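Local atomic coordinates of tail fiber protein (Pseudomonas aeruginosa, PDB entry 6CL6), a protein that probably serves as the receptor-binding tail fiber of an R-type pyocin, a contractile injection system, recognising the surface of target Pseudomonas aeruginosa cells. Residues E133-G136 / G137-L140. Numbering follows the deposited sequence.
Sequences ELPG and GVNL
Leu134 reaches across the mouth of a reverse turn to Val138 and Leu140. The turn, Pro135-Gly136-Gly137-Val138, resembles an open type II turn, with a water bridging the gap where the direct hydrogen bond would lie, and it sits in the loop between the short strand 132-133 and its parallel neighbour 147-151 in a mixed sheet of the fiber. The two methyls of Leu134 divide the work: CD2 faces Val138 CG1 at 4.4 Å, while CD1 meets Leu140 CD2 at 4.5 Å. These are loose apolar contacts. Both leucines are buried, and Tyr163 packs against each of them; Trp149 and Gln151 of strand 147-151 also touch Leu134, joining the turn to the sheet.

Pro135 comes next, its side chain crossing that of Val138 at about a right angle. Its ring offers CD and CG to a single methyl, CD lying 3.7 Å from Val138 CG2. That methyl is in place because Val138 holds CG1 anti to its backbone N (chi1 177°), leaving CG2 beside the N and facing back to the proline, with CG1 left for the leucine. Pro135 O also receives a hydrogen bond from Gln151 NE2, a second link to strand 147-151.

Gly136 and Gly137 form the bend. Gly137 has a positive phi of 73°, which suits glycine. Ser159 OG hydrogen-bonds to Gly137 N. Gly136 O lies near Val138 N, but the angle is too poor for a hydrogen bond. Nor does Val138 N bond directly to Pro135 O, as it would in a closed turn: one water bridges them, donating to Pro135 O at 2.6 Å and accepting from Val138 N at 3.0 Å.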
# COMPACT_ATOMS: atom_id res chain seq x y z
N GLU A 133 -19.00 19.98 34.48
CA GLU A 133 -19.00 18.58 34.09
C GLU A 133 -20.31 18.29 33.36
O GLU A 133 -21.37 18.67 33.83
CB GLU A 133 -18.86 17.68 35.31
CG GLU A 133 -17.50 17.75 35.93
CD GLU A 133 -16.50 16.88 35.21
OE1 GLU A 133 -16.91 15.82 34.68
OE2 GLU A 133 -15.31 17.26 35.16
N LEU A 134 -20.21 17.64 32.22
CA LEU A 134 -21.40 17.28 31.47
C LEU A 134 -22.02 16.02 32.08
O LEU A 134 -21.34 15.00 32.18
CB LEU A 134 -21.07 17.04 30.01
CG LEU A 134 -20.53 18.25 29.26
CD1 LEU A 134 -19.93 17.83 27.93
CD2 LEU A 134 -21.61 19.27 29.04
N PRO A 135 -23.29 16.05 32.45
CA PRO A 135 -23.98 14.84 32.91
C PRO A 135 -24.33 13.95 31.73
O PRO A 135 -23.88 14.20 30.61
CB PRO A 135 -25.23 15.39 33.58
CG PRO A 135 -25.55 16.61 32.81
CD PRO A 135 -24.20 17.22 32.45
N GLY A 136 -25.14 12.92 31.98
CA GLY A 136 -25.70 12.15 30.89
C GLY A 136 -26.78 12.92 30.16
O GLY A 136 -27.25 13.97 30.58
N GLY A 137 -27.17 12.39 29.01
CA GLY A 137 -28.31 12.93 28.28
C GLY A 137 -28.13 14.26 27.58
O GLY A 137 -29.12 14.82 27.10
N VAL A 138 -26.91 14.78 27.48
CA VAL A 138 -26.71 16.11 26.92
C VAL A 138 -26.67 16.04 25.41
O VAL A 138 -25.98 15.20 24.82
CB VAL A 138 -25.42 16.76 27.47
CG1 VAL A 138 -25.20 18.09 26.83
CG2 VAL A 138 -25.49 16.87 28.98
N ASN A 139 -27.42 16.92 24.77
CA ASN A 139 -27.32 17.15 23.33
C ASN A 139 -26.32 18.28 23.10
O ASN A 139 -26.56 19.44 23.50
CB ASN A 139 -28.69 17.51 22.78
CG ASN A 139 -28.71 17.59 21.27
OD1 ASN A 139 -27.65 17.72 20.59
ND2 ASN A 139 -29.89 17.50 20.71
N LEU A 140 -25.19 17.96 22.48
CA LEU A 140 -24.16 18.96 22.31
C LEU A 140 -24.63 20.11 21.44
O LEU A 140 -24.02 21.18 21.50
CB LEU A 140 -22.88 18.37 21.71
CG LEU A 140 -22.18 17.32 22.57
CD1 LEU A 140 -20.77 17.08 22.07
CD2 LEU A 140 -22.12 17.68 24.05
O HOH W 1 -24.14 13.66 28.09